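Local coordinates for interferon gamma receptor 1 (Gallus gallus, PDB 4EQ3), which probably binds the cytokine interferon gamma at the cell surface through its extracellular domains, acting as a cytokine receptor, at residues Phe24-Tyr29 / Glu71-Ile76. Sequence-based numbering, arbitrary orientation.
Sequences FRTVLY and EEINEI
Ile73 reaches Thr26 with the end of its longer branch: CD1 of Ile73 comes to rest 3.7 Å from CG2 of Thr26, and it sits almost as near to Thr26 CB, at 3.9 Å. The two side chains meet at about a right angle, and that single methyl faces the whole forked end of the threonine. Chi1 of -63° sets CG1 of Ile73 opposite its own carbonyl carbon, and with chi2 extended (170°) CD1 is carried to the far end of the branch, toward the strand. Thr26 lends CB and its methyl to this apolar meeting, while its OG1, although 4.0 Å from the same CD1, is hydrogen-bonded to the hydroxyl of Ser21 on the neighbouring strand 17-22.

The second touch, slightly longer, lies just ahead of the strand, at Phe24. CD1 of Ile76 approaches the Phe24 ring near its plane, 4.1 Å from CE1, and meets the rim of the ring, not its face. The same ring makes edge-to-face pairs with Phe132 and Phe196 of the second domain, and Leu103 of the short helix 103-106, between the domains, touches both Phe24 and Ile76. No hydrogen bond links the two segments.

All four touching residues are buried. Ile73 also packs on Phe82 of strand 81-88, in the other sheet, so its side chain bridges the two sheets of the N-terminal domain from the loop joining strand 66-68 to strand 81-88. Thr26-Ile73 is thus core packing of a fibronectin type III-like β-sandwich, and Phe24-Ile76 belongs to the junction of two such tandem domains, as in class II cytokine receptors.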
loop_
_atom_site.group_PDB
_atom_site.type_symbol
_atom_site.label_atom_id
_atom_site.label_comp_id
_atom_site.label_asym_id
_atom_site.label_seq_id
_atom_site.Cartn_x
_atom_site.Cartn_y
_atom_site.Cartn_z
ATOM N N PHE A 24 -1.371 -2.217 -0.206
ATOM C CA PHE A 24 -1.729 -3.618 -0.403
ATOM C C PHE A 24 -2.671 -3.839 -1.574
ATOM O O PHE A 24 -3.170 -4.943 -1.773
ATOM C CB PHE A 24 -2.290 -4.212 0.888
ATOM C CG PHE A 24 -1.300 -4.204 2.017
ATOM C CD1 PHE A 24 -0.290 -5.154 2.071
ATOM C CD2 PHE A 24 -1.362 -3.238 3.007
ATOM C CE1 PHE A 24 0.633 -5.147 3.112
ATOM C CE2 PHE A 24 -0.442 -3.222 4.042
ATOM C CZ PHE A 24 0.553 -4.177 4.098
ATOM N N ARG A 25 -2.913 -2.780 -2.341
ATOM C CA ARG A 25 -3.541 -2.922 -3.647
ATOM C C ARG A 25 -2.426 -3.001 -4.682
ATOM O O ARG A 25 -1.687 -2.039 -4.896
ATOM C CB ARG A 25 -4.481 -1.746 -3.947
ATOM C CG ARG A 25 -5.265 -1.877 -5.254
ATOM C CD ARG A 25 -6.382 -2.943 -5.194
ATOM N NE ARG A 25 -7.523 -2.544 -4.369
ATOM C CZ ARG A 25 -8.720 -3.135 -4.399
ATOM N NH1 ARG A 25 -9.699 -2.704 -3.614
ATOM N NH2 ARG A 25 -8.949 -4.153 -5.219
ATOM N N THR A 26 -2.290 -4.159 -5.312
ATOM C CA THR A 26 -1.246 -4.337 -6.302
ATOM C C THR A 26 -1.829 -4.497 -7.689
ATOM O O THR A 26 -2.666 -5.372 -7.928
ATOM C CB THR A 26 -0.371 -5.561 -5.986
ATOM O OG1 THR A 26 0.150 -5.434 -4.662
ATOM C CG2 THR A 26 0.773 -5.660 -6.973
ATOM N N VAL A 27 -1.363 -3.668 -8.611
ATOM C CA VAL A 27 -1.863 -3.724 -9.974
ATOM C C VAL A 27 -0.740 -3.730 -10.996
ATOM O O VAL A 27 0.250 -3.001 -10.870
ATOM C CB VAL A 27 -2.853 -2.576 -10.275
ATOM C CG1 VAL A 27 -3.593 -2.861 -11.567
ATOM C CG2 VAL A 27 -3.841 -2.420 -9.141
ATOM N N LEU A 28 -0.904 -4.579 -12.005
ATOM C CA LEU A 28 0.058 -4.718 -13.082
ATOM C C LEU A 28 -0.446 -3.949 -14.285
ATOM O O LEU A 28 -1.604 -4.078 -14.661
ATOM C CB LEU A 28 0.218 -6.194 -13.462
ATOM C CG LEU A 28 0.976 -6.486 -14.758
ATOM C CD1 LEU A 28 2.471 -6.183 -14.616
ATOM C CD2 LEU A 28 0.774 -7.942 -15.169
ATOM N N TYR A 29 0.425 -3.149 -14.886
ATOM C CA TYR A 29 0.046 -2.361 -16.041
ATOM C C TYR A 29 0.998 -2.628 -17.194
ATOM O O TYR A 29 2.163 -2.927 -16.980
ATOM C CB TYR A 29 0.114 -0.871 -15.714
ATOM C CG TYR A 29 -0.763 -0.429 -14.572
ATOM C CD1 TYR A 29 -2.121 -0.206 -14.765
ATOM C CD2 TYR A 29 -0.233 -0.219 -13.302
ATOM C CE1 TYR A 29 -2.930 0.218 -13.725
ATOM C CE2 TYR A 29 -1.044 0.208 -12.246
ATOM C CZ TYR A 29 -2.389 0.423 -12.471
ATOM O OH TYR A 29 -3.209 0.842 -11.452
ATOM N N GLU A 71 -5.124 -10.392 -5.263
ATOM C CA GLU A 71 -5.600 -11.664 -4.736
ATOM C C GLU A 71 -4.617 -12.795 -4.994
ATOM O O GLU A 71 -4.817 -13.906 -4.516
ATOM C CB GLU A 71 -6.962 -12.019 -5.326
ATOM C CG GLU A 71 -8.060 -11.008 -5.006
ATOM C CD GLU A 71 -8.396 -10.943 -3.518
ATOM O OE1 GLU A 71 -8.922 -11.944 -2.977
ATOM O OE2 GLU A 71 -8.147 -9.886 -2.894
ATOM N N GLU A 72 -3.556 -12.508 -5.743
ATOM C CA GLU A 72 -2.557 -13.514 -6.095
ATOM C C GLU A 72 -1.341 -13.416 -5.190
ATOM O O GLU A 72 -0.464 -14.279 -5.209
ATOM C CB GLU A 72 -2.103 -13.322 -7.543
ATOM C CG GLU A 72 -3.231 -13.375 -8.560
ATOM C CD GLU A 72 -3.744 -14.787 -8.766
ATOM O OE1 GLU A 72 -2.952 -15.744 -8.575
ATOM O OE2 GLU A 72 -4.935 -14.935 -9.114
ATOM N N ILE A 73 -1.279 -12.350 -4.409
ATOM C CA ILE A 73 -0.108 -12.082 -3.591
ATOM C C ILE A 73 -0.435 -12.277 -2.130
ATOM O O ILE A 73 -1.228 -11.537 -1.553
ATOM C CB ILE A 73 0.407 -10.659 -3.837
ATOM C CG1 ILE A 73 0.864 -10.532 -5.295
ATOM C CG2 ILE A 73 1.526 -10.315 -2.857
ATOM C CD1 ILE A 73 1.176 -9.118 -5.736
ATOM N N ASN A 74 0.154 -13.300 -1.527
ATOM C CA ASN A 74 -0.133 -13.579 -0.128
ATOM C C ASN A 74 1.136 -13.902 0.644
ATOM O O ASN A 74 1.113 -14.623 1.645
ATOM C CB ASN A 74 -1.155 -14.700 -0.003
ATOM C CG ASN A 74 -0.876 -15.839 -0.944
ATOM O OD1 ASN A 74 0.154 -16.506 -0.836
ATOM N ND2 ASN A 74 -1.791 -16.071 -1.885
ATOM N N GLU A 75 2.240 -13.358 0.149
ATOM C CA GLU A 75 3.532 -13.447 0.810
ATOM C C GLU A 75 4.112 -12.049 0.737
ATOM O O GLU A 75 4.090 -11.429 -0.325
ATOM C CB GLU A 75 4.448 -14.420 0.064
ATOM C CG GLU A 75 3.976 -15.872 0.071
ATOM C CD GLU A 75 4.102 -16.516 1.441
ATOM O OE1 GLU A 75 4.828 -15.964 2.294
ATOM O OE2 GLU A 75 3.468 -17.570 1.666
ATOM N N ILE A 76 4.615 -11.538 1.852
ATOM C CA ILE A 76 5.181 -10.192 1.847
ATOM C C ILE A 76 6.701 -10.206 1.632
ATOM O O ILE A 76 7.268 -9.244 1.116
ATOM C CB ILE A 76 4.823 -9.416 3.143
ATOM C CG1 ILE A 76 4.834 -7.901 2.896
ATOM C CG2 ILE A 76 5.749 -9.806 4.293
ATOM C CD1 ILE A 76 4.095 -7.092 3.984
#